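Local coordinates for protein 4-hydroxy-tetrahydrodipicolinate synthase (Methylacidiphilum fumariolicum SolV, PDB 6T3T) that probably catalyses the condensation of pyruvate with aspartate semialdehyde to 4-hydroxy-tetrahydrodipicolinate, a step in lysine biosynthesis, at residues T6-I11 / A207-P212; I143-V148 / S172-A177; G166-V171 / L196-V201; R231-T236 / A294-L299; L240-M245 / L279-T284. One frame throughout, in Å; residues are numbered along the deposited sequence.

Contact 1 of 5, residues T6-I11 / A207-P212; sequences TYTAII and ASNLFP
Asn-209 and Ser-208 make the tight half of this contact. The amide of Asn-209 reaches the end of strand 5-9, where ND2 donates a nearly straight bond to Ala-9 O (2.8 Å, 165° at the hydrogen). Ala-9 O lies close to the amide plane of Asn-209, and the same ND2 also bonds Val-206 O, so two backbone carbonyls fix how the amide is turned. Next to it, Ser-208 OG sits 2.8 Å from Thr-8 OG1, which is hydrogen-bonded to Gln-31 OE1. A first torsion of 58° sets this OG between the backbone N and the carbonyl carbon, facing the strand. This is the seam of the TIM barrel: strand 5-9 is the first strand, and the loop 207-212 follows the last one. Ala-9 has its side chain about 4 Å from those of Thr-45 and Val-204, which probably bind pyruvate. The loose half lies round the other end of the amide, still well buried. Asn-209 OD1 has no hydrogen-bond partner in the model and comes no closer than 3.5 Å to Ile-10 CA and 3.6 Å to Ile-11 N. The Ile-10 side chain leads away from the loop, while Ile-11 packs on Val-253 and Leu-257 of helix 251-259.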
# COMPACT_ATOMS: atom_id res chain seq x y z
N THR A 6 -19.25 11.25 -22.85
CA THR A 6 -18.29 12.09 -22.13
C THR A 6 -19.01 13.19 -21.38
O THR A 6 -19.72 14.01 -22.00
CB THR A 6 -17.26 12.68 -23.09
OG1 THR A 6 -16.66 11.63 -23.83
CG2 THR A 6 -16.19 13.46 -22.28
N TYR A 7 -18.78 13.24 -20.07
CA TYR A 7 -19.32 14.23 -19.16
C TYR A 7 -18.15 15.00 -18.54
O TYR A 7 -17.19 14.40 -18.07
CB TYR A 7 -20.13 13.54 -18.05
CG TYR A 7 -21.45 12.96 -18.55
CD1 TYR A 7 -21.49 11.83 -19.36
CD2 TYR A 7 -22.65 13.56 -18.21
CE1 TYR A 7 -22.71 11.34 -19.85
CE2 TYR A 7 -23.86 13.07 -18.68
CZ TYR A 7 -23.88 11.96 -19.49
OH TYR A 7 -25.10 11.50 -19.92
N THR A 8 -18.23 16.32 -18.53
CA THR A 8 -17.11 17.13 -18.08
C THR A 8 -17.35 17.55 -16.63
O THR A 8 -18.34 18.21 -16.33
CB THR A 8 -16.96 18.34 -19.00
OG1 THR A 8 -16.75 17.88 -20.34
CG2 THR A 8 -15.80 19.29 -18.56
N ALA A 9 -16.45 17.14 -15.72
CA ALA A 9 -16.43 17.68 -14.37
C ALA A 9 -15.80 19.07 -14.47
O ALA A 9 -14.58 19.20 -14.62
CB ALA A 9 -15.65 16.78 -13.41
N ILE A 10 -16.64 20.11 -14.46
CA ILE A 10 -16.16 21.46 -14.73
C ILE A 10 -15.53 22.06 -13.49
O ILE A 10 -15.96 21.80 -12.35
CB ILE A 10 -17.31 22.35 -15.23
CG1 ILE A 10 -18.49 22.32 -14.24
CG2 ILE A 10 -17.73 21.93 -16.59
CD1 ILE A 10 -19.33 23.55 -14.35
N ILE A 11 -14.50 22.89 -13.71
CA ILE A 11 -14.01 23.79 -12.66
C ILE A 11 -15.15 24.73 -12.22
O ILE A 11 -16.10 24.98 -12.95
CB ILE A 11 -12.80 24.59 -13.16
CG1 ILE A 11 -13.18 25.39 -14.41
CG2 ILE A 11 -11.62 23.69 -13.51
CD1 ILE A 11 -12.33 26.64 -14.63
N ALA A 207 -9.89 16.18 -18.36
CA ALA A 207 -9.19 16.71 -19.53
C ALA A 207 -10.14 17.41 -20.49
O ALA A 207 -9.72 18.34 -21.19
CB ALA A 207 -8.45 15.60 -20.28
N SER A 208 -11.40 16.97 -20.55
CA SER A 208 -12.37 17.53 -21.47
C SER A 208 -12.67 19.00 -21.20
O SER A 208 -13.27 19.65 -22.06
CB SER A 208 -13.67 16.72 -21.42
OG SER A 208 -14.22 16.69 -20.11
N ASN A 209 -12.29 19.52 -20.02
CA ASN A 209 -12.34 20.95 -19.74
C ASN A 209 -11.52 21.74 -20.75
O ASN A 209 -11.87 22.87 -21.11
CB ASN A 209 -11.78 21.24 -18.35
CG ASN A 209 -12.79 21.09 -17.26
OD1 ASN A 209 -13.70 21.91 -17.11
ND2 ASN A 209 -12.65 20.02 -16.47
N LEU A 210 -10.39 21.16 -21.15
CA LEU A 210 -9.44 21.78 -22.05
C LEU A 210 -9.65 21.34 -23.48
O LEU A 210 -9.65 22.19 -24.39
CB LEU A 210 -8.02 21.41 -21.62
CG LEU A 210 -7.47 22.02 -20.33
CD1 LEU A 210 -6.23 21.24 -19.91
CD2 LEU A 210 -7.14 23.54 -20.49
N PHE A 211 -9.87 20.04 -23.70
CA PHE A 211 -9.96 19.45 -25.03
C PHE A 211 -11.23 18.61 -25.11
O PHE A 211 -11.17 17.37 -25.18
CB PHE A 211 -8.71 18.62 -25.34
CG PHE A 211 -7.44 19.42 -25.30
CD1 PHE A 211 -7.12 20.28 -26.34
CD2 PHE A 211 -6.58 19.33 -24.21
CE1 PHE A 211 -5.95 21.04 -26.32
CE2 PHE A 211 -5.40 20.11 -24.16
CZ PHE A 211 -5.08 20.96 -25.23
N PRO A 212 -12.40 19.26 -25.11
CA PRO A 212 -13.67 18.51 -25.14
C PRO A 212 -13.84 17.64 -26.38
O PRO A 212 -14.22 16.47 -26.26
CB PRO A 212 -14.74 19.63 -25.08
CG PRO A 212 -14.05 20.84 -25.57
CD PRO A 212 -12.62 20.72 -25.07

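Contact 2 of 5, residues I143-V148 / S172-A177; sequences IAVDTV and SQLVEA
The two backbones come nearest at Val-145 and Leu-174, whose CA atoms are 6.0 Å apart, where the first turn of helix 145-154 meets helix 168-177. These helices follow the consecutive strands 130-134 and 158-163 of the TIM barrel, so the contact joins neighbours in the outer helical layer.

Val-145 does most of the work. Its two methyls are spread over one side of the opposing helix and take different partners. CG1, anti to the backbone N (chi1 169°), runs up against Ala-177 CB at 3.7 Å. CG2 goes to the preceding turn and rests 3.7 Å from Gln-173 CB. The Gln-173 side chain crosses Val-145 at about a right angle. CB is its nearest atom to the valine, and OE1 comes next, 4.1 Å from Val-145 CG2. The same CG2 also touches Leu-174 CD2 at 4.0 Å.

Leu-174 comes in from the buried side. Its bond out of the backbone does not aim straight at helix 145-154, but the end of the chain swings closer and puts CD2 between Val-145 and Val-148. Beneath, Leu-174 packs on Ile-184 and Glu-163, and Val-148 on Ile-161, which ties the pair to the strands of the barrel. The outer edge is less enclosed: Gln-173 and Ala-177 are partly exposed, and Gln-173 also packs on Tyr-238 of the second subunit. One helical turn beyond Val-145, Val-148 meets the leucine at about a right angle, its CG1 lying 4.1 Å from Leu-174 CD2.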
# COMPACT_ATOMS: atom_id res chain seq x y z
N ILE A 143 -16.21 1.60 -2.46
CA ILE A 143 -17.52 0.98 -2.56
C ILE A 143 -17.29 -0.42 -3.12
O ILE A 143 -16.92 -0.56 -4.29
CB ILE A 143 -18.50 1.77 -3.44
CG1 ILE A 143 -18.49 3.26 -3.07
CG2 ILE A 143 -19.91 1.16 -3.29
CD1 ILE A 143 -19.28 4.13 -4.06
N ALA A 144 -17.45 -1.43 -2.28
CA ALA A 144 -17.26 -2.81 -2.73
C ALA A 144 -18.27 -3.16 -3.83
O ALA A 144 -19.39 -2.63 -3.87
CB ALA A 144 -17.43 -3.78 -1.56
N VAL A 145 -17.84 -4.07 -4.71
CA VAL A 145 -18.66 -4.55 -5.82
C VAL A 145 -19.98 -5.11 -5.30
O VAL A 145 -21.05 -4.87 -5.88
CB VAL A 145 -17.90 -5.62 -6.64
CG1 VAL A 145 -18.83 -6.32 -7.62
CG2 VAL A 145 -16.70 -5.01 -7.38
N ASP A 146 -19.92 -5.92 -4.24
CA ASP A 146 -21.15 -6.48 -3.68
C ASP A 146 -22.07 -5.39 -3.18
O ASP A 146 -23.29 -5.47 -3.35
CB ASP A 146 -20.81 -7.45 -2.55
CG ASP A 146 -22.03 -7.88 -1.80
OD1 ASP A 146 -22.72 -8.79 -2.30
OD2 ASP A 146 -22.31 -7.27 -0.73
N THR A 147 -21.49 -4.32 -2.61
CA THR A 147 -22.28 -3.18 -2.14
C THR A 147 -22.96 -2.47 -3.30
O THR A 147 -24.14 -2.12 -3.21
CB THR A 147 -21.41 -2.19 -1.36
OG1 THR A 147 -20.88 -2.83 -0.20
CG2 THR A 147 -22.22 -0.94 -0.92
N VAL A 148 -22.22 -2.23 -4.39
CA VAL A 148 -22.83 -1.69 -5.61
C VAL A 148 -23.97 -2.59 -6.08
O VAL A 148 -25.05 -2.11 -6.47
CB VAL A 148 -21.77 -1.49 -6.71
CG1 VAL A 148 -22.42 -0.99 -7.96
CG2 VAL A 148 -20.68 -0.52 -6.28
N SER A 172 -14.05 -5.02 -14.57
CA SER A 172 -14.42 -6.40 -14.90
C SER A 172 -15.31 -7.01 -13.83
O SER A 172 -16.25 -7.75 -14.16
CB SER A 172 -13.17 -7.27 -15.09
OG SER A 172 -12.47 -6.89 -16.26
N GLN A 173 -15.02 -6.76 -12.55
CA GLN A 173 -15.88 -7.28 -11.48
C GLN A 173 -17.26 -6.64 -11.52
O GLN A 173 -18.28 -7.32 -11.33
CB GLN A 173 -15.22 -7.05 -10.11
CG GLN A 173 -14.08 -8.06 -9.78
CD GLN A 173 -13.07 -7.57 -8.73
OE1 GLN A 173 -12.97 -6.38 -8.46
NE2 GLN A 173 -12.29 -8.50 -8.17
N LEU A 174 -17.32 -5.33 -11.76
CA LEU A 174 -18.61 -4.65 -11.82
C LEU A 174 -19.47 -5.18 -12.97
O LEU A 174 -20.67 -5.41 -12.80
CB LEU A 174 -18.40 -3.14 -11.92
CG LEU A 174 -17.88 -2.51 -10.63
CD1 LEU A 174 -17.40 -1.08 -10.84
CD2 LEU A 174 -18.99 -2.58 -9.57
N VAL A 175 -18.86 -5.39 -14.15
CA VAL A 175 -19.63 -5.94 -15.27
C VAL A 175 -20.07 -7.38 -14.97
O VAL A 175 -21.21 -7.75 -15.26
CB VAL A 175 -18.86 -5.80 -16.60
CG1 VAL A 175 -18.63 -4.34 -16.93
CG2 VAL A 175 -17.55 -6.46 -16.53
N GLU A 176 -19.22 -8.18 -14.31
CA GLU A 176 -19.69 -9.50 -13.86
C GLU A 176 -20.93 -9.39 -13.00
O GLU A 176 -21.87 -10.18 -13.14
CB GLU A 176 -18.64 -10.21 -13.00
CG GLU A 176 -17.86 -11.35 -13.59
CD GLU A 176 -18.71 -12.43 -14.25
OE1 GLU A 176 -19.44 -13.20 -13.58
OE2 GLU A 176 -18.59 -12.53 -15.48
N ALA A 177 -20.96 -8.42 -12.08
CA ALA A 177 -21.97 -8.43 -11.03
C ALA A 177 -23.23 -7.66 -11.38
O ALA A 177 -24.28 -7.92 -10.77
CB ALA A 177 -21.39 -7.89 -9.72

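Contact 3 of 5, residues G166-V171 / L196-V201; sequences GSVDRV and LSVGAV
Val-198 and Gly-199 belong to the Schellman motif that closes helix 192-197, and through Val-198 this helix end meets the first turn of helix 168-177. Both helices lie on the outside of the TIM barrel, one after strand 158-163 and the other after strand 183-186.

The motif is made by Ala-200 N bonding back to Phe-195 O and by Gly-199 N bonding to Leu-196 O. Gly-199 is its C-prime residue, with a phi of 128°. With the backbone turned this way a CB here would collide with Val-198 O, so only glycine fits comfortably.

Across the contact, one methyl carries the packing. Val-198 CG2 lies between the backbone N and the carbonyl carbon and reaches two valines one helical turn apart: it is 3.7 Å from Val-168 CG1 and 3.7 Å from Val-171 CG1. In both partners CG1 is anti to the backbone N, so the two present the same branch. The Val-168 side chain crosses that of Val-198 at about a right angle. Val-171 CG1 also comes within 4.0 Å of Ala-200 N, touching the backbone just after the glycine.

Phe-195 packs on both valines of helix 168-177. Val-168 also meets Val-168 of the second subunit, and Val-198 packs on His-234 of that subunit, so the contact borders the interface. The start of helix 168-177 is capped by Ser-167 at the N-cap position, where OG accepts from Arg-170 N at 3.2 Å with an angle of 149°.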
# COMPACT_ATOMS: atom_id res chain seq x y z
N GLY A 166 -8.89 3.56 -9.61
CA GLY A 166 -7.59 3.29 -10.21
C GLY A 166 -7.32 1.85 -10.59
O GLY A 166 -6.17 1.48 -10.80
N SER A 167 -8.36 1.03 -10.71
CA SER A 167 -8.20 -0.40 -10.95
C SER A 167 -9.14 -0.81 -12.07
O SER A 167 -10.37 -0.73 -11.91
CB SER A 167 -8.49 -1.20 -9.67
OG SER A 167 -8.86 -2.54 -9.95
N VAL A 168 -8.57 -1.25 -13.21
CA VAL A 168 -9.37 -1.72 -14.34
C VAL A 168 -10.06 -3.02 -13.97
O VAL A 168 -11.15 -3.32 -14.46
CB VAL A 168 -8.50 -1.94 -15.59
CG1 VAL A 168 -9.37 -2.17 -16.83
CG2 VAL A 168 -7.57 -0.80 -15.78
N ASP A 169 -9.43 -3.81 -13.10
CA ASP A 169 -10.02 -5.05 -12.64
C ASP A 169 -11.36 -4.82 -11.93
O ASP A 169 -12.26 -5.67 -11.98
CB ASP A 169 -9.02 -5.75 -11.73
CG ASP A 169 -9.08 -7.22 -11.85
OD1 ASP A 169 -8.72 -7.72 -12.94
OD2 ASP A 169 -9.49 -7.88 -10.88
N ARG A 170 -11.49 -3.70 -11.24
CA ARG A 170 -12.78 -3.34 -10.66
C ARG A 170 -13.87 -3.28 -11.72
O ARG A 170 -15.01 -3.69 -11.48
CB ARG A 170 -12.65 -2.01 -9.93
CG ARG A 170 -13.92 -1.53 -9.30
CD ARG A 170 -14.40 -2.59 -8.36
NE ARG A 170 -13.47 -2.90 -7.28
CZ ARG A 170 -13.57 -2.38 -6.06
NH1 ARG A 170 -14.56 -1.51 -5.81
NH2 ARG A 170 -12.69 -2.73 -5.11
N VAL A 171 -13.54 -2.78 -12.92
CA VAL A 171 -14.54 -2.70 -13.97
C VAL A 171 -15.00 -4.10 -14.38
O VAL A 171 -16.20 -4.38 -14.49
CB VAL A 171 -14.02 -1.88 -15.17
CG1 VAL A 171 -15.02 -1.88 -16.29
CG2 VAL A 171 -13.74 -0.43 -14.73
N LEU A 196 -12.94 1.23 -21.01
CA LEU A 196 -13.82 0.91 -22.14
C LEU A 196 -13.63 -0.52 -22.66
O LEU A 196 -14.60 -1.21 -23.01
CB LEU A 196 -13.51 1.89 -23.28
CG LEU A 196 -14.28 3.21 -23.42
CD1 LEU A 196 -14.56 3.85 -22.07
CD2 LEU A 196 -13.48 4.14 -24.30
N SER A 197 -12.38 -0.98 -22.75
CA SER A 197 -12.11 -2.29 -23.34
C SER A 197 -12.74 -3.43 -22.54
O SER A 197 -13.00 -4.51 -23.09
CB SER A 197 -10.60 -2.52 -23.45
OG SER A 197 -10.08 -2.87 -22.17
N VAL A 198 -12.97 -3.24 -21.25
CA VAL A 198 -13.60 -4.30 -20.47
C VAL A 198 -15.02 -3.93 -20.04
O VAL A 198 -15.59 -4.60 -19.19
CB VAL A 198 -12.74 -4.67 -19.25
CG1 VAL A 198 -11.43 -5.24 -19.73
CG2 VAL A 198 -12.46 -3.44 -18.39
N GLY A 199 -15.62 -2.88 -20.62
CA GLY A 199 -17.06 -2.70 -20.47
C GLY A 199 -17.62 -1.36 -19.98
O GLY A 199 -18.84 -1.16 -19.99
N ALA A 200 -16.74 -0.43 -19.62
CA ALA A 200 -17.19 0.93 -19.35
C ALA A 200 -17.75 1.55 -20.62
O ALA A 200 -17.42 1.13 -21.74
CB ALA A 200 -16.04 1.76 -18.78
N VAL A 201 -18.59 2.57 -20.45
CA VAL A 201 -19.32 3.16 -21.56
C VAL A 201 -19.13 4.67 -21.61
O VAL A 201 -19.86 5.37 -22.32
CB VAL A 201 -20.82 2.78 -21.51
CG1 VAL A 201 -21.00 1.25 -21.78
CG2 VAL A 201 -21.48 3.21 -20.17

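Contact 4 of 5, residues R231-T236 / A294-L299; sequences RQLHQT and AKVEHL
Gln-232 and Leu-299 cross at about a right angle, and the leucine methyl CD1 lies against the length of the glutamine chain, nearest to Gln-232 CD at 3.8 Å. The glutamine is extended, with CG anti to the backbone N (chi1 -158°), and its NE2 passes 3.9 Å from Val-296 CG1. The other valine methyl, CG2, turns to the next helical turn and meets Thr-236 OG1 tip to tip at 3.9 Å. Leu-233 and Leu-299 slide past each other in opposite directions, Leu-233 CG being 4.1 Å from Leu-299 CB.

Further out, Thr-236 OG1 donates to Gln-232 O at 2.9 Å, on the opposite face of that carbonyl from Thr-236 N, which fixes the threonine side chain. A water donates to Gln-232 OE1 at 3.0 Å and makes a weak link to His-298 NE2. One face of the His-298 ring carries Leu-299 CG toward its rim. An alanine in place of Gln-232 would probably leave Leu-299 CD1 with a gap beside it and the water without that acceptor.

The tail 296-299 thus folds from the end of helix 276-295 onto helix 227-243. Leu-233 also packs on Leu-293 and on Ala-217 and Leu-221 of helix 212-223, while the neighbouring His-234 bonds Ser-172 of the second subunit.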
# COMPACT_ATOMS: atom_id res chain seq x y z
N ARG A 231 -6.84 4.17 -29.56
CA ARG A 231 -5.54 4.04 -28.90
C ARG A 231 -4.60 5.17 -29.32
O ARG A 231 -3.87 5.73 -28.48
CB ARG A 231 -4.92 2.69 -29.24
CG ARG A 231 -3.49 2.52 -28.72
CD ARG A 231 -3.05 1.06 -28.79
NE ARG A 231 -2.89 0.56 -30.16
CZ ARG A 231 -2.93 -0.73 -30.48
NH1 ARG A 231 -3.15 -1.66 -29.54
NH2 ARG A 231 -2.75 -1.11 -31.74
N GLN A 232 -4.60 5.51 -30.61
CA GLN A 232 -3.82 6.61 -31.15
C GLN A 232 -4.13 7.92 -30.44
O GLN A 232 -3.22 8.68 -30.08
CB GLN A 232 -4.10 6.69 -32.66
CG GLN A 232 -3.07 7.37 -33.51
CD GLN A 232 -3.39 7.27 -35.01
OE1 GLN A 232 -4.23 6.47 -35.45
NE2 GLN A 232 -2.73 8.09 -35.78
N LEU A 233 -5.44 8.22 -30.25
CA LEU A 233 -5.83 9.44 -29.55
C LEU A 233 -5.42 9.39 -28.10
O LEU A 233 -4.93 10.38 -27.55
CB LEU A 233 -7.33 9.70 -29.63
CG LEU A 233 -7.94 10.69 -30.60
CD1 LEU A 233 -9.40 10.99 -30.25
CD2 LEU A 233 -7.11 11.95 -30.69
N HIS A 234 -5.61 8.22 -27.47
CA HIS A 234 -5.16 8.02 -26.10
C HIS A 234 -3.68 8.32 -25.95
O HIS A 234 -3.27 9.03 -25.03
CB HIS A 234 -5.46 6.58 -25.69
CG HIS A 234 -4.78 6.19 -24.42
ND1 HIS A 234 -5.32 6.47 -23.18
CD2 HIS A 234 -3.62 5.54 -24.19
CE1 HIS A 234 -4.50 6.03 -22.24
NE2 HIS A 234 -3.46 5.46 -22.83
N GLN A 235 -2.85 7.82 -26.87
CA GLN A 235 -1.41 8.03 -26.72
C GLN A 235 -1.06 9.49 -26.98
O GLN A 235 -0.16 10.05 -26.32
CB GLN A 235 -0.61 7.11 -27.67
CG GLN A 235 -0.72 5.58 -27.40
CD GLN A 235 -0.25 4.66 -28.56
OE1 GLN A 235 0.14 5.12 -29.63
NE2 GLN A 235 -0.29 3.35 -28.32
N THR A 236 -1.79 10.14 -27.89
CA THR A 236 -1.60 11.56 -28.13
C THR A 236 -1.91 12.36 -26.87
O THR A 236 -1.19 13.32 -26.56
CB THR A 236 -2.51 12.04 -29.27
OG1 THR A 236 -2.19 11.34 -30.48
CG2 THR A 236 -2.34 13.54 -29.49
N ALA A 294 -3.26 18.47 -33.39
CA ALA A 294 -3.46 19.01 -34.73
C ALA A 294 -3.01 18.01 -35.79
O ALA A 294 -3.64 17.90 -36.84
CB ALA A 294 -2.72 20.34 -34.88
N LYS A 295 -1.99 17.20 -35.49
CA LYS A 295 -1.48 16.24 -36.45
C LYS A 295 -2.37 15.01 -36.57
O LYS A 295 -2.23 14.26 -37.54
CB LYS A 295 -0.07 15.80 -36.07
CG LYS A 295 0.96 16.94 -36.18
CD LYS A 295 2.26 16.62 -35.44
CE LYS A 295 3.02 15.46 -36.05
NZ LYS A 295 4.46 15.50 -35.64
N VAL A 296 -3.27 14.78 -35.61
CA VAL A 296 -4.21 13.66 -35.72
C VAL A 296 -5.62 14.22 -35.76
O VAL A 296 -6.56 13.58 -35.27
CB VAL A 296 -4.05 12.61 -34.61
CG1 VAL A 296 -2.70 11.89 -34.75
CG2 VAL A 296 -4.20 13.22 -33.22
N GLU A 297 -5.78 15.41 -36.36
CA GLU A 297 -7.07 16.08 -36.34
C GLU A 297 -8.16 15.25 -37.01
O GLU A 297 -9.32 15.32 -36.61
CB GLU A 297 -6.97 17.45 -37.02
CG GLU A 297 -8.30 18.12 -37.24
CD GLU A 297 -8.21 19.63 -37.40
OE1 GLU A 297 -7.10 20.18 -37.19
OE2 GLU A 297 -9.24 20.28 -37.72
N HIS A 298 -7.79 14.41 -37.98
CA HIS A 298 -8.79 13.58 -38.64
C HIS A 298 -9.45 12.59 -37.68
O HIS A 298 -10.52 12.06 -38.00
CB HIS A 298 -8.16 12.82 -39.82
CG HIS A 298 -7.21 11.73 -39.41
ND1 HIS A 298 -5.95 11.98 -38.89
CD2 HIS A 298 -7.31 10.38 -39.50
CE1 HIS A 298 -5.34 10.83 -38.65
NE2 HIS A 298 -6.13 9.85 -39.01
N LEU A 299 -8.85 12.33 -36.51
CA LEU A 299 -9.44 11.39 -35.56
C LEU A 299 -10.55 12.02 -34.72
O LEU A 299 -11.42 11.31 -34.22
CB LEU A 299 -8.36 10.83 -34.63
CG LEU A 299 -7.17 10.11 -35.26
CD1 LEU A 299 -6.12 9.72 -34.20
CD2 LEU A 299 -7.63 8.88 -36.05
O HOH W 1 -5.53 6.65 -38.16

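Contact 5 of 5, residues L240-M245 / L279-T284; sequences LFRDLM and LEKLKT
Asp-243 and Lys-281 cross at about a right angle where helix 227-243 packs on helix 276-295, two of the helices that follow the TIM barrel and form the C-terminal helical region of this family. The lysine presents its flank to the carboxylate: Asp-243 OD2 is 3.2 Å from Lys-281 CE and 3.4 Å from Lys-281 CG. A bend at chi2 (68°) folds CD round, and the chain then runs on past the acid, leaving Lys-281 NZ at 4.2 Å from Asp-243 OD2, beyond a salt bridge.

The salt bridge goes instead to Arg-242. Its NH1 donates to Asp-243 OD2 at 3.2 Å from 50° above the carboxylate plane, with the oxygen close to the guanidinium plane; Thr-285 OG1 also bonds this oxygen. Arg-242 NH1 and Lys-281 NZ lie only 3.5 Å apart, so the carboxylate probably eases the repulsion between them. An alanine at Asp-243 would probably leave these two positive charges facing each other without the acid, and Thr-285 without that partner.

On the apolar side Leu-282 CD1 lies 4.4 Å from Leu-244 CD2 and 4.0 Å from Asp-243 O.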
# COMPACT_ATOMS: atom_id res chain seq x y z
N LEU A 240 -0.70 14.60 -21.33
CA LEU A 240 -1.60 15.57 -20.70
C LEU A 240 -2.41 14.92 -19.57
O LEU A 240 -2.51 15.47 -18.48
CB LEU A 240 -2.52 16.21 -21.74
CG LEU A 240 -3.47 17.25 -21.07
CD1 LEU A 240 -2.75 18.52 -20.69
CD2 LEU A 240 -4.67 17.56 -21.95
N PHE A 241 -2.98 13.72 -19.83
CA PHE A 241 -3.73 13.02 -18.79
C PHE A 241 -2.90 12.87 -17.52
O PHE A 241 -3.43 13.01 -16.40
CB PHE A 241 -4.15 11.63 -19.25
CG PHE A 241 -5.22 11.63 -20.29
CD1 PHE A 241 -5.97 12.78 -20.56
CD2 PHE A 241 -5.48 10.47 -21.01
CE1 PHE A 241 -6.96 12.77 -21.56
CE2 PHE A 241 -6.47 10.45 -22.02
CZ PHE A 241 -7.22 11.60 -22.28
N ARG A 242 -1.62 12.53 -17.68
CA ARG A 242 -0.68 12.38 -16.57
C ARG A 242 -0.45 13.71 -15.85
O ARG A 242 -0.54 13.79 -14.62
CB ARG A 242 0.62 11.81 -17.14
CG ARG A 242 1.66 11.19 -16.25
CD ARG A 242 2.98 11.12 -17.08
NE ARG A 242 3.32 12.45 -17.63
CZ ARG A 242 3.94 12.69 -18.80
NH1 ARG A 242 4.17 13.94 -19.18
NH2 ARG A 242 4.32 11.69 -19.59
N ASP A 243 -0.12 14.76 -16.59
CA ASP A 243 0.23 16.02 -15.96
C ASP A 243 -0.98 16.78 -15.41
O ASP A 243 -0.79 17.68 -14.58
CB ASP A 243 1.03 16.88 -16.93
CG ASP A 243 2.43 16.39 -17.06
OD1 ASP A 243 2.83 15.60 -16.18
OD2 ASP A 243 3.14 16.75 -18.02
N LEU A 244 -2.20 16.43 -15.79
CA LEU A 244 -3.36 17.01 -15.10
C LEU A 244 -3.52 16.47 -13.69
O LEU A 244 -4.41 16.96 -12.97
CB LEU A 244 -4.63 16.75 -15.90
CG LEU A 244 -4.71 17.62 -17.16
CD1 LEU A 244 -5.99 17.29 -17.90
CD2 LEU A 244 -4.66 19.11 -16.80
N MET A 245 -2.70 15.48 -13.30
CA MET A 245 -2.61 15.00 -11.92
C MET A 245 -1.22 15.22 -11.31
O MET A 245 -0.90 14.58 -10.31
CB MET A 245 -2.95 13.50 -11.85
CG MET A 245 -4.42 13.20 -11.89
SD MET A 245 -4.82 11.42 -11.78
CE MET A 245 -4.08 10.84 -13.27
N LEU A 279 4.59 23.43 -12.69
CA LEU A 279 4.02 24.42 -13.59
C LEU A 279 4.71 24.37 -14.95
O LEU A 279 4.04 24.39 -15.99
CB LEU A 279 4.15 25.82 -12.98
CG LEU A 279 3.60 27.02 -13.80
CD1 LEU A 279 2.09 26.91 -13.92
CD2 LEU A 279 3.96 28.40 -13.22
N GLU A 280 6.05 24.30 -14.95
CA GLU A 280 6.77 24.28 -16.21
C GLU A 280 6.49 23.01 -16.99
O GLU A 280 6.31 23.05 -18.21
CB GLU A 280 8.27 24.41 -15.98
CG GLU A 280 9.09 24.25 -17.26
CD GLU A 280 8.92 25.42 -18.23
OE1 GLU A 280 8.36 26.47 -17.81
OE2 GLU A 280 9.34 25.30 -19.41
N LYS A 281 6.49 21.87 -16.30
CA LYS A 281 6.15 20.61 -16.93
C LYS A 281 4.76 20.67 -17.55
O LYS A 281 4.56 20.27 -18.69
CB LYS A 281 6.26 19.48 -15.91
CG LYS A 281 5.82 18.12 -16.41
CD LYS A 281 6.78 17.60 -17.45
CE LYS A 281 6.27 16.31 -18.09
NZ LYS A 281 7.02 16.02 -19.37
N LEU A 282 3.78 21.18 -16.78
CA LEU A 282 2.42 21.31 -17.30
C LEU A 282 2.39 22.21 -18.53
O LEU A 282 1.76 21.89 -19.54
CB LEU A 282 1.48 21.86 -16.21
CG LEU A 282 0.06 22.08 -16.73
CD1 LEU A 282 -0.55 20.73 -17.20
CD2 LEU A 282 -0.84 22.81 -15.71
N LYS A 283 3.05 23.37 -18.44
CA LYS A 283 3.10 24.30 -19.56
C LYS A 283 3.68 23.64 -20.81
O LYS A 283 3.12 23.74 -21.90
CB LYS A 283 3.92 25.52 -19.15
CG LYS A 283 4.05 26.61 -20.19
CD LYS A 283 4.76 27.80 -19.56
CE LYS A 283 4.79 29.00 -20.48
NZ LYS A 283 5.11 30.25 -19.71
N THR A 284 4.82 22.96 -20.66
CA THR A 284 5.42 22.33 -21.83
C THR A 284 4.53 21.20 -22.35
O THR A 284 4.35 21.08 -23.57
CB THR A 284 6.84 21.85 -21.52
OG1 THR A 284 6.80 20.87 -20.49
CG2 THR A 284 7.72 23.00 -21.05

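How the contacts relate
Contact 1 is the one nearest the probable pyruvate site, through the closeness of Ala-9 to Thr-45 and Val-204; a sulfate, probably from the crystallisation liquor, lies about 3 Å from the Ala-9 side chain. Contacts 2 and 3 share helix 168-177, their centres 11 Å apart, and Val-145 CG2 meets Arg-170 CD at 3.5 Å. The side chains of Leu-174 and Ala-200 are each about 10 Å from that of Lys-162, the probable Schiff-base residue. Contacts 4 and 5 lie 18 Å apart, centre to centre, on the same two helices. Contact 5 backs onto contact 1, with Ala-207 CB 3.4 Å from Phe-241 CE1. Contacts 3 and 4 meet across the subunit interface, where His-234 of one chain packs on Val-198 of the other.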